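Local structure of GCN5-related N-acetyltransferase (Kribbella flavida, 4H89) at residues A8-A14 and R61-D67; A21-F25 and V72-A76; P58-T62 and W116-F122; A90-V96 and L109-M113; G121-I125 and M169-L173. The protein probably transfers an acyl group, most likely acetyl from acetyl-CoA, to an acceptor that is not known. One frame throughout, in Å; residues are numbered along the deposited sequence. Where two conformers were deposited one is given.

Interaction 1 of 5, residues A8-A14 and R61-D67; sequences ALQVRDA and RTTVAVD
V11 and A65 form the apolar centre, a non-hydrogen-bonded antiparallel pair with CA atoms 4.4 Å apart. V11, rotamer t, puts CG1 3.8 Å from T63 CB. L9 CD1 reaches A65 CB at 4.1 Å. Q10, R12, V64 and V66 share the other face. There V64 CG2 lies over one face of the R12 guanidinium, 3.4 Å from NH1. Both strands are extended, with axes at 149°. Backbone bonds run in both directions: Q10 N to V66 O 3.0 Å, V66 N to Q10 O 2.9 Å, R12 N to V64 O 3.0 Å and V64 N to R12 O 2.8 Å. A14 N to T62 O, 2.9 Å, follows. At the polar edge D13 OD1 forms a salt bridge with R61, 2.8 Å from NE and 3.1 Å from NH2. A water joins V11 O to R61 NH2. R12 NH1 also pairs with D18. Strand 10-13 is outermost in the chain's GNAT-type sheet; 61-66 separates it from 72-80, and helix 105-119 covers V11, T63 and A65.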
# COMPACT_ATOMS: atom_id res chain seq x y z
N ALA A 8 25.64 24.38 0.33
CA ALA A 8 26.16 23.47 1.33
C ALA A 8 25.35 22.19 1.38
O ALA A 8 25.83 21.19 1.90
CB ALA A 8 26.18 24.14 2.70
N LEU A 9 24.14 22.19 0.82
CA LEU A 9 23.26 21.03 0.93
C LEU A 9 23.59 20.05 -0.18
O LEU A 9 23.61 20.41 -1.34
CB LEU A 9 21.79 21.47 0.76
CG LEU A 9 20.67 20.47 0.89
CD1 LEU A 9 20.64 19.96 2.30
CD2 LEU A 9 19.35 21.14 0.58
N GLN A 10 23.76 18.77 0.21
CA GLN A 10 23.91 17.66 -0.72
C GLN A 10 22.94 16.55 -0.40
O GLN A 10 22.69 16.25 0.74
CB GLN A 10 25.34 17.12 -0.60
CG GLN A 10 25.62 15.85 -1.33
CD GLN A 10 27.06 15.46 -1.32
OE1 GLN A 10 27.57 14.87 -0.37
NE2 GLN A 10 27.70 15.72 -2.43
N VAL A 11 22.38 15.94 -1.43
CA VAL A 11 21.69 14.66 -1.33
C VAL A 11 22.65 13.57 -1.87
O VAL A 11 23.13 13.66 -3.00
CB VAL A 11 20.36 14.67 -2.12
CG1 VAL A 11 19.69 13.31 -1.96
CG2 VAL A 11 19.46 15.78 -1.64
N ARG A 12 22.85 12.56 -1.04
CA ARG A 12 23.75 11.48 -1.39
C ARG A 12 23.17 10.18 -0.85
O ARG A 12 22.26 10.17 -0.00
CB ARG A 12 25.15 11.67 -0.79
CG ARG A 12 25.19 11.74 0.73
CD ARG A 12 26.60 11.59 1.27
NE ARG A 12 26.69 11.77 2.72
CZ ARG A 12 26.31 10.89 3.68
NH1 ARG A 12 25.79 9.71 3.41
NH2 ARG A 12 26.45 11.17 4.98
N ASP A 13 23.69 9.05 -1.35
CA ASP A 13 23.28 7.77 -0.83
C ASP A 13 23.54 7.73 0.69
O ASP A 13 24.55 8.19 1.20
CB ASP A 13 24.06 6.61 -1.45
CG ASP A 13 23.74 6.35 -2.89
OD1 ASP A 13 22.99 7.08 -3.54
OD2 ASP A 13 24.33 5.36 -3.38
N ALA A 14 22.59 7.16 1.42
CA ALA A 14 22.74 6.96 2.85
C ALA A 14 23.83 5.90 3.08
O ALA A 14 23.93 4.94 2.32
CB ALA A 14 21.43 6.51 3.45
N ARG A 61 16.56 2.57 -3.15
CA ARG A 61 17.64 3.43 -2.70
C ARG A 61 17.20 4.21 -1.49
O ARG A 61 16.01 4.50 -1.35
CB ARG A 61 18.05 4.36 -3.86
CG ARG A 61 19.11 5.43 -3.56
CD ARG A 61 19.52 6.05 -4.90
NE ARG A 61 20.47 7.14 -4.73
CZ ARG A 61 20.22 8.42 -4.95
NH1 ARG A 61 19.03 8.82 -5.32
NH2 ARG A 61 21.19 9.27 -4.78
N THR A 62 18.17 4.51 -0.62
CA THR A 62 17.93 5.44 0.51
C THR A 62 18.97 6.51 0.43
O THR A 62 20.16 6.23 0.21
CB THR A 62 17.99 4.69 1.83
OG1 THR A 62 17.08 3.59 1.79
CG2 THR A 62 17.71 5.59 3.03
N THR A 63 18.53 7.76 0.61
CA THR A 63 19.40 8.92 0.58
C THR A 63 19.33 9.70 1.88
O THR A 63 18.38 9.54 2.65
CB THR A 63 19.02 9.88 -0.54
OG1 THR A 63 17.69 10.34 -0.33
CG2 THR A 63 19.11 9.19 -1.89
N VAL A 64 20.34 10.54 2.06
CA VAL A 64 20.32 11.57 3.11
C VAL A 64 20.58 12.92 2.47
O VAL A 64 21.31 13.01 1.47
CB VAL A 64 21.29 11.33 4.27
CG1 VAL A 64 20.83 10.20 5.14
CG2 VAL A 64 22.71 11.12 3.76
N ALA A 65 20.02 13.95 3.08
CA ALA A 65 20.39 15.34 2.79
C ALA A 65 21.31 15.76 3.95
O ALA A 65 20.96 15.59 5.12
CB ALA A 65 19.19 16.20 2.80
N VAL A 66 22.47 16.30 3.62
CA VAL A 66 23.47 16.69 4.55
C VAL A 66 23.93 18.10 4.33
O VAL A 66 23.95 18.59 3.22
CB VAL A 66 24.69 15.75 4.51
CG1 VAL A 66 24.36 14.36 5.03
CG2 VAL A 66 25.38 15.74 3.18
N ASP A 67 24.29 18.76 5.42
CA ASP A 67 24.88 20.08 5.33
C ASP A 67 26.39 19.98 5.10
O ASP A 67 26.93 18.89 4.98
CB ASP A 67 24.50 20.96 6.54
CG ASP A 67 25.21 20.58 7.80
OD1 ASP A 67 26.12 19.70 7.81
OD2 ASP A 67 24.80 21.21 8.83
O HOH W 1 22.28 12.07 -5.10

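Interaction 2 of 5, residues A21-F25 and V72-A76; sequences AILPF and VLGSA
Residues 21-25 are helical, but the helix is kinked at P24, whose N carries no hydrogen; F25 N makes a weak bond, 2.8 Å, to I22 O, three residues back. Residues 72-76 form the start of a strand. The short axes cross at -74° and approach to 8.7 Å. The nearest CA pairs are A21 with V72, 6.4 Å, and I22 with S75, 6.9 Å. L73 (phi/psi -108/-16) and G74 both face A65 of the neighbouring strand 61-66, which makes a classic beta bulge. The arrangement is the GNAT fold's first helix, 19-32, lying across one face of the central sheet. V72, rotamer t, points at the helix and has the most surface covered of the strand residues. A21 CB meets V72 CB at 3.9 Å, I22 CG1 meets V72 CG1 at 4.3 Å, and F25 CE2 meets V72 CG1 at 3.9 Å. F25, rotamer m, sets its ring edge toward V72 O, with CZ at 3.7 Å. F25 CE2 also lies 3.7 Å from G74 CA. No hydrogen bond crosses. I22, rotamer m, sends CD1 to within 3.6 Å of S75 OG, which is hydrogen-bonded to T63 O and W51 NE1.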
# COMPACT_ATOMS: atom_id res chain seq x y z
N ALA A 21 21.25 9.01 13.03
CA ALA A 21 20.77 10.38 12.85
C ALA A 21 19.39 10.42 12.25
O ALA A 21 18.63 11.36 12.48
CB ALA A 21 21.75 11.13 11.96
N ILE A 22 19.00 9.40 11.49
CA ILE A 22 17.68 9.32 10.86
C ILE A 22 16.59 8.86 11.81
O ILE A 22 15.46 9.34 11.79
CB ILE A 22 17.74 8.38 9.62
CG1 ILE A 22 18.75 8.91 8.61
CG2 ILE A 22 16.34 8.23 8.99
CD1 ILE A 22 19.10 7.91 7.55
N LEU A 23 16.92 7.91 12.68
CA LEU A 23 15.99 7.32 13.66
C LEU A 23 15.15 8.36 14.42
O LEU A 23 13.94 8.22 14.48
CB LEU A 23 16.75 6.37 14.60
CG LEU A 23 15.94 5.80 15.76
CD1 LEU A 23 14.80 4.92 15.30
CD2 LEU A 23 16.87 4.99 16.66
N PRO A 24 15.78 9.41 14.98
CA PRO A 24 14.92 10.40 15.66
C PRO A 24 13.92 11.08 14.79
O PRO A 24 12.87 11.50 15.29
CB PRO A 24 15.92 11.38 16.31
CG PRO A 24 17.28 11.01 15.84
CD PRO A 24 17.22 9.69 15.14
N PHE A 25 14.19 11.23 13.48
CA PHE A 25 13.16 11.81 12.59
C PHE A 25 11.95 10.96 12.53
O PHE A 25 10.84 11.44 12.54
CB PHE A 25 13.61 11.94 11.12
CG PHE A 25 14.91 12.64 10.90
CD1 PHE A 25 15.45 13.49 11.85
CD2 PHE A 25 15.59 12.43 9.69
CE1 PHE A 25 16.65 14.11 11.64
CE2 PHE A 25 16.82 13.03 9.49
CZ PHE A 25 17.33 13.90 10.45
N VAL A 72 23.19 15.24 9.04
CA VAL A 72 22.02 14.76 8.34
C VAL A 72 20.83 15.65 8.70
O VAL A 72 20.47 15.78 9.88
CB VAL A 72 21.74 13.30 8.70
CG1 VAL A 72 20.43 12.82 8.10
CG2 VAL A 72 22.89 12.43 8.24
N LEU A 73 20.17 16.18 7.67
CA LEU A 73 19.02 17.09 7.79
C LEU A 73 17.70 16.41 7.39
O LEU A 73 16.64 16.94 7.64
CB LEU A 73 19.23 18.27 6.87
CG LEU A 73 20.53 19.04 7.07
CD1 LEU A 73 20.61 20.17 6.05
CD2 LEU A 73 20.62 19.60 8.48
N GLY A 74 17.79 15.28 6.70
CA GLY A 74 16.63 14.61 6.19
C GLY A 74 17.03 13.34 5.44
O GLY A 74 18.22 13.10 5.21
N SER A 75 16.03 12.55 5.06
CA SER A 75 16.32 11.31 4.38
C SER A 75 15.14 10.93 3.51
O SER A 75 13.99 11.32 3.76
CB SER A 75 16.62 10.22 5.43
OG SER A 75 16.95 8.98 4.84
N ALA A 76 15.40 10.15 2.45
CA ALA A 76 14.34 9.65 1.59
C ALA A 76 14.63 8.17 1.31
O ALA A 76 15.78 7.75 1.25
CB ALA A 76 14.28 10.39 0.28

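Interaction 3 of 5, residues P58-T62 and W116-F122; sequences PQSRT and WAGREGF
Q59 carries the polar part of this contact. Its backbone is left-handed (phi/psi 47/60), and its side chain, chi1 m, turns to the helix end. CA atoms lie nearest at Q59 and E120, 7.4 Å, and R61 and W116, 8.9 Å. Q59 NE2 donates to E120 O at 3.0 Å and to E120 OE1 at 3.1 Å. A water lies 2.8 Å from Q59 OE1 and 3.0 Å from E120 O. Q59 OE1 also sits over the F122 ring. Q59 O has no polar partner; W116 CH2 at the ring edge is 3.3 Å from it. S60 OG donates to P58 O, 2.8 Å. The helix closes in a Schellman motif at G121 (phi 93°). R61 extends its all-trans aliphatic chain past W116 (chi1 t), CD to CD1 3.4 Å. Its NH1 is 4.0 Å from R119 NH1, but R61 has salt bridges to D13 and D112. The contact joins the start of strand 61-66 to the end of helix 105-119; W116 also touches M78 of strand 72-80.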
# COMPACT_ATOMS: atom_id res chain seq x y z
N PRO A 58 15.31 -4.76 -4.94
CA PRO A 58 15.01 -4.44 -6.34
C PRO A 58 14.86 -2.95 -6.55
O PRO A 58 13.89 -2.40 -6.02
CB PRO A 58 13.63 -5.09 -6.57
CG PRO A 58 12.97 -5.01 -5.21
CD PRO A 58 14.12 -5.32 -4.26
N GLN A 59 15.76 -2.32 -7.31
CA GLN A 59 15.55 -0.94 -7.79
C GLN A 59 15.07 -0.04 -6.67
O GLN A 59 13.98 0.52 -6.72
CB GLN A 59 14.55 -0.94 -8.94
CG GLN A 59 15.07 -1.59 -10.22
CD GLN A 59 14.62 -0.83 -11.42
OE1 GLN A 59 13.47 -0.91 -11.80
NE2 GLN A 59 15.53 -0.06 -12.03
N SER A 60 15.90 0.06 -5.66
CA SER A 60 15.57 0.78 -4.43
C SER A 60 16.79 1.53 -3.96
O SER A 60 17.90 1.19 -4.31
CB SER A 60 15.16 -0.23 -3.36
OG SER A 60 13.93 -0.88 -3.72
N ARG A 61 16.56 2.57 -3.15
CA ARG A 61 17.64 3.43 -2.70
C ARG A 61 17.20 4.21 -1.49
O ARG A 61 16.01 4.50 -1.35
CB ARG A 61 18.05 4.36 -3.86
CG ARG A 61 19.11 5.43 -3.56
CD ARG A 61 19.52 6.05 -4.90
NE ARG A 61 20.47 7.14 -4.73
CZ ARG A 61 20.22 8.42 -4.95
NH1 ARG A 61 19.03 8.82 -5.32
NH2 ARG A 61 21.19 9.27 -4.78
N THR A 62 18.17 4.51 -0.62
CA THR A 62 17.93 5.44 0.51
C THR A 62 18.97 6.51 0.43
O THR A 62 20.16 6.23 0.21
CB THR A 62 17.99 4.69 1.83
OG1 THR A 62 17.08 3.59 1.79
CG2 THR A 62 17.71 5.59 3.03
N TRP A 116 16.53 10.08 -9.94
CA TRP A 116 16.87 8.67 -9.80
C TRP A 116 15.85 7.80 -10.51
O TRP A 116 16.23 6.88 -11.24
CB TRP A 116 16.93 8.31 -8.29
CG TRP A 116 16.98 6.84 -8.00
CD1 TRP A 116 18.10 6.06 -7.96
CD2 TRP A 116 15.87 5.99 -7.72
NE1 TRP A 116 17.75 4.76 -7.66
CE2 TRP A 116 16.39 4.68 -7.53
CE3 TRP A 116 14.50 6.18 -7.60
CZ2 TRP A 116 15.59 3.59 -7.18
CZ3 TRP A 116 13.67 5.09 -7.30
CH2 TRP A 116 14.22 3.81 -7.08
N ALA A 117 14.58 8.05 -10.31
CA ALA A 117 13.55 7.18 -10.87
C ALA A 117 13.63 7.24 -12.38
O ALA A 117 13.41 6.23 -13.06
CB ALA A 117 12.18 7.60 -10.37
N GLY A 118 13.89 8.42 -12.92
CA GLY A 118 14.04 8.58 -14.35
C GLY A 118 15.20 7.76 -14.89
O GLY A 118 15.03 7.00 -15.86
N ARG A 119 16.38 7.90 -14.29
CA ARG A 119 17.54 7.18 -14.81
C ARG A 119 17.43 5.70 -14.60
O ARG A 119 17.98 4.92 -15.40
CB ARG A 119 18.87 7.73 -14.33
CG ARG A 119 19.18 7.56 -12.91
CD ARG A 119 20.64 7.96 -12.56
NE ARG A 119 20.78 7.93 -11.12
CZ ARG A 119 20.50 8.95 -10.30
NH1 ARG A 119 20.58 8.75 -8.99
NH2 ARG A 119 20.19 10.15 -10.77
N GLU A 120 16.67 5.26 -13.60
CA GLU A 120 16.49 3.83 -13.35
C GLU A 120 15.37 3.23 -14.21
O GLU A 120 15.11 2.04 -14.14
CB GLU A 120 16.18 3.60 -11.89
CG GLU A 120 17.38 3.78 -10.99
CD GLU A 120 18.45 2.73 -11.20
OE1 GLU A 120 18.12 1.58 -11.55
OE2 GLU A 120 19.61 3.09 -10.99
N GLY A 121 14.72 4.05 -15.03
CA GLY A 121 13.81 3.50 -16.00
C GLY A 121 12.36 3.38 -15.61
O GLY A 121 11.55 2.88 -16.38
N PHE A 122 11.99 3.93 -14.45
CA PHE A 122 10.59 3.87 -14.06
C PHE A 122 9.78 4.72 -15.03
O PHE A 122 10.27 5.69 -15.64
CB PHE A 122 10.43 4.38 -12.62
CG PHE A 122 10.96 3.45 -11.54
CD1 PHE A 122 10.20 2.43 -11.05
CD2 PHE A 122 12.24 3.59 -11.08
CE1 PHE A 122 10.64 1.61 -10.02
CE2 PHE A 122 12.71 2.81 -10.03
CZ PHE A 122 11.92 1.79 -9.52
O HOH W 2 12.49 0.49 -14.03

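Interaction 4 of 5, residues A90-V96 and L109-M113; sequences ASASFMV and LCQDM
F94, rotamer m, packs its ring against the helix at L109 and C110, with CE1 3.6 Å from C110 CA. This is the first half of a beta-alpha-beta crossover: strand 89-96 runs one way, helix 105-119 returns over the sheet, and strand 124-131 follows parallel to the first. In GNAT enzymes the turn between such a strand and helix typically holds the pyrophosphate of acetyl-CoA. That role is only inferred here. The short axes run nearly antiparallel, at 158°, and approach to 9.8 Å. The nearest CA atoms are F94 and L109, 7.5 Å, and A92 and M113, 7.7 Å. A90, A92 and F94 all point their CA-to-CB bonds at the helix. The two alanines are small enough for the selenomethionine M113 (chi1 t, chi2 m) to lie close against the strand. Its CG is 3.7 Å from A92 CB and its CE 3.9 Å from A90 CB. The F94 ring takes M113 CB at its edge, CZ to CB 4.2 Å. F94 CD1 meets L109 CB at 3.8 Å. L109, rotamer m, reaches V96, CD1 to CG2 4.2 Å. No hydrogen bond crosses. W141 also meets the F94 ring, while the CA-to-CB bond of M95 points away, and its side chain packs on helix 19-32. C110 (chi1 t) adds a sulfur-aromatic contact, oblique to the ring, with SG 4.8 Å from the F94 ring centroid.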
# COMPACT_ATOMS: atom_id res chain seq x y z
N ALA A 90 7.41 3.81 -9.40
CA ALA A 90 8.18 3.99 -8.18
C ALA A 90 7.32 4.65 -7.12
O ALA A 90 6.28 5.23 -7.41
CB ALA A 90 9.35 4.92 -8.49
N SER A 91 7.79 4.56 -5.88
CA SER A 91 7.26 5.40 -4.80
C SER A 91 8.40 5.79 -3.91
O SER A 91 9.55 5.39 -4.12
CB SER A 91 6.21 4.62 -4.05
OG SER A 91 5.53 5.44 -3.08
N ALA A 92 8.09 6.63 -2.94
CA ALA A 92 9.09 7.12 -2.04
C ALA A 92 8.43 7.68 -0.80
O ALA A 92 7.24 8.01 -0.79
CB ALA A 92 9.91 8.22 -2.71
N SER A 93 9.24 7.78 0.24
CA SER A 93 8.91 8.45 1.49
C SER A 93 10.03 9.41 1.88
O SER A 93 11.17 9.19 1.53
CB SER A 93 8.75 7.40 2.61
OG SER A 93 7.73 6.47 2.31
N PHE A 94 9.64 10.46 2.61
CA PHE A 94 10.55 11.54 2.98
C PHE A 94 10.42 11.88 4.45
O PHE A 94 9.31 11.91 4.99
CB PHE A 94 10.23 12.81 2.16
CG PHE A 94 10.30 12.57 0.69
CD1 PHE A 94 11.50 12.68 0.02
CD2 PHE A 94 9.20 12.14 -0.03
CE1 PHE A 94 11.59 12.36 -1.33
CE2 PHE A 94 9.29 11.82 -1.37
CZ PHE A 94 10.47 11.97 -2.04
N MSE A 95 11.57 12.16 5.06
CA MSE A 95 11.59 12.69 6.43
C MSE A 95 12.58 13.79 6.48
O MSE A 95 13.71 13.65 6.11
CB MSE A 95 12.02 11.62 7.42
CG MSE A 95 11.07 10.45 7.28
SE MSE A 95 11.39 9.27 8.78
CE MSE A 95 9.51 8.89 9.18
N VAL A 96 12.13 14.92 6.97
CA VAL A 96 12.99 16.10 7.17
C VAL A 96 12.99 16.47 8.66
O VAL A 96 11.95 16.57 9.28
CB VAL A 96 12.48 17.28 6.34
CG1 VAL A 96 13.31 18.53 6.60
CG2 VAL A 96 12.49 16.95 4.84
N LEU A 109 15.44 16.51 -1.68
CA LEU A 109 15.29 15.05 -1.61
C LEU A 109 14.35 14.56 -2.70
O LEU A 109 14.63 13.51 -3.31
CB LEU A 109 14.78 14.65 -0.22
CG LEU A 109 15.72 14.75 0.95
CD1 LEU A 109 14.92 14.63 2.24
CD2 LEU A 109 16.77 13.66 0.85
N CYS A 110 13.24 15.23 -2.91
CA CYS A 110 12.29 14.75 -3.90
C CYS A 110 12.80 14.94 -5.32
O CYS A 110 12.58 14.07 -6.15
CB CYS A 110 10.94 15.43 -3.71
SG CYS A 110 9.61 14.69 -4.70
N GLN A 111 13.44 16.06 -5.62
CA GLN A 111 14.01 16.22 -6.95
C GLN A 111 15.05 15.13 -7.23
O GLN A 111 15.10 14.57 -8.32
CB GLN A 111 14.62 17.59 -7.13
CG GLN A 111 15.13 17.84 -8.54
CD GLN A 111 14.00 17.80 -9.56
OE1 GLN A 111 13.03 18.51 -9.40
NE2 GLN A 111 14.05 16.88 -10.51
N ASP A 112 15.89 14.86 -6.26
CA ASP A 112 16.89 13.81 -6.40
C ASP A 112 16.20 12.45 -6.66
O ASP A 112 16.65 11.66 -7.48
CB ASP A 112 17.79 13.73 -5.16
CG ASP A 112 18.77 12.59 -5.26
OD1 ASP A 112 19.85 12.76 -5.90
OD2 ASP A 112 18.42 11.53 -4.73
N MSE A 113 15.11 12.19 -5.95
CA MSE A 113 14.34 10.96 -6.14
C MSE A 113 13.74 10.89 -7.56
O MSE A 113 13.80 9.82 -8.21
CB MSE A 113 13.27 10.89 -5.04
CG MSE A 113 12.39 9.64 -5.08
SE MSE A 113 10.88 9.78 -6.25
CE MSE A 113 10.80 7.99 -6.65

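Interaction 5 of 5, residues G121-I125 and M169-L173; sequences GFRAI and MHRPL
I125 and L173 lose the most surface here; A124 comes third. I125 (rotamer m) pairs with R171 as a hydrogen-bonded antiparallel pair: I125 N to R171 O and R171 N to I125 O are both 2.9 Å, with CA atoms 5.3 Å apart. A124 and P172 form the next, non-hydrogen-bonded pair, CA-CA 4.2 Å. L173 N to R123 O, 3.0 Å, extends the pairing to the C-terminal residue. L173, chi1 m and chi2 t, points toward 121-125 and puts its CD1 3.9 Å from I125 CG1 and 3.8 Å from F122 CB. A124 CB touches H170 NE2 at 3.4 Å. A124 N is buried without a polar partner, with L173 CD1 3.8 Å away. G121 (phi 93°) closes the preceding helix in a Schellman motif. R171 NE is hydrogen-bonded to L144 O. Strand 124-131 sits between 89-96 and 164-172 of the GNAT fold's sheet. I125, R171 and L173 lie against helix 105-119, and H170 meets V152 of the second subunit.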
# COMPACT_ATOMS: atom_id res chain seq x y z
N GLY A 121 14.72 4.05 -15.03
CA GLY A 121 13.81 3.50 -16.00
C GLY A 121 12.36 3.38 -15.61
O GLY A 121 11.55 2.88 -16.38
N PHE A 122 11.99 3.93 -14.45
CA PHE A 122 10.59 3.87 -14.06
C PHE A 122 9.78 4.72 -15.03
O PHE A 122 10.27 5.69 -15.64
CB PHE A 122 10.43 4.38 -12.62
CG PHE A 122 10.96 3.45 -11.54
CD1 PHE A 122 10.20 2.43 -11.05
CD2 PHE A 122 12.24 3.59 -11.08
CE1 PHE A 122 10.64 1.61 -10.02
CE2 PHE A 122 12.71 2.81 -10.03
CZ PHE A 122 11.92 1.79 -9.52
N ARG A 123 8.49 4.41 -15.11
CA ARG A 123 7.53 5.11 -15.97
C ARG A 123 6.69 6.16 -15.23
O ARG A 123 6.10 7.02 -15.86
CB ARG A 123 6.59 4.14 -16.64
CG ARG A 123 7.26 3.36 -17.73
CD ARG A 123 6.40 2.24 -18.27
NE ARG A 123 6.75 1.86 -19.63
CZ ARG A 123 7.80 1.11 -19.96
NH1 ARG A 123 7.90 0.77 -21.21
NH2 ARG A 123 8.74 0.68 -19.07
N ALA A 124 6.67 6.12 -13.90
CA ALA A 124 5.86 7.01 -13.09
C ALA A 124 6.28 6.86 -11.64
O ALA A 124 7.02 5.96 -11.30
CB ALA A 124 4.39 6.70 -13.26
N ILE A 125 5.76 7.78 -10.85
CA ILE A 125 5.91 7.77 -9.40
C ILE A 125 4.54 7.96 -8.77
O ILE A 125 3.75 8.77 -9.21
CB ILE A 125 6.81 8.90 -8.89
CG1 ILE A 125 8.14 8.94 -9.63
CG2 ILE A 125 7.10 8.77 -7.40
CD1 ILE A 125 8.94 10.22 -9.48
N MSE A 169 -1.33 10.48 -4.99
CA MSE A 169 -0.69 11.42 -5.88
C MSE A 169 0.18 10.68 -6.89
O MSE A 169 0.68 9.59 -6.61
CB MSE A 169 0.14 12.44 -5.16
CG MSE A 169 -0.69 13.20 -4.13
SE MSE A 169 0.13 14.76 -3.34
CE MSE A 169 0.09 16.06 -4.78
N HIS A 170 0.35 11.27 -8.06
CA HIS A 170 1.02 10.60 -9.16
C HIS A 170 1.72 11.59 -10.06
O HIS A 170 1.26 12.72 -10.24
CB HIS A 170 -0.03 9.85 -9.96
CG HIS A 170 0.47 9.21 -11.23
ND1 HIS A 170 0.39 9.85 -12.43
CD2 HIS A 170 1.02 7.99 -11.48
CE1 HIS A 170 0.85 9.06 -13.38
NE2 HIS A 170 1.21 7.92 -12.83
N ARG A 171 2.85 11.17 -10.62
CA ARG A 171 3.62 11.96 -11.59
C ARG A 171 4.10 10.99 -12.67
O ARG A 171 4.68 9.97 -12.32
CB ARG A 171 4.86 12.52 -10.86
CG ARG A 171 5.67 13.51 -11.65
CD ARG A 171 6.97 13.77 -10.94
NE ARG A 171 7.64 14.99 -11.38
CZ ARG A 171 8.30 15.12 -12.51
NH1 ARG A 171 8.34 14.15 -13.42
NH2 ARG A 171 8.93 16.23 -12.74
N PRO A 172 3.87 11.28 -13.99
CA PRO A 172 4.53 10.51 -15.02
C PRO A 172 6.02 10.84 -15.10
O PRO A 172 6.44 11.92 -14.69
CB PRO A 172 3.82 10.93 -16.31
CG PRO A 172 3.45 12.35 -16.04
CD PRO A 172 3.06 12.38 -14.56
N LEU A 173 6.81 9.90 -15.63
CA LEU A 173 8.20 10.11 -15.95
C LEU A 173 8.41 9.86 -17.44
O LEU A 173 9.43 10.25 -17.99
CB LEU A 173 9.08 9.14 -15.17
CG LEU A 173 9.12 9.34 -13.67
CD1 LEU A 173 9.80 8.13 -13.04
CD2 LEU A 173 9.84 10.63 -13.29
OXT LEU A 173 7.57 9.23 -18.08

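In the fold
All five contacts involve the same sheet. Interaction 4 is the most central, about 4 Å from the chain centre, and like interaction 2 it is buried, apolar and without hydrogen bonds across it. These two pack helices on strands 89-96 and 72-80, which are neighbours, bonded through S75 N and M95 O. Interactions 1 and 5 join strands by backbone bonds and are partly exposed; their centres lie about 22 Å apart. Interaction 3, also peripheral, combines the bonds of Q59 NE2 with the packing of R61 on W116. R61 is shared by interactions 1 and 3, and its salt bridge to D112 reaches the helix of interaction 4. G121 and F122 connect interactions 3 and 5.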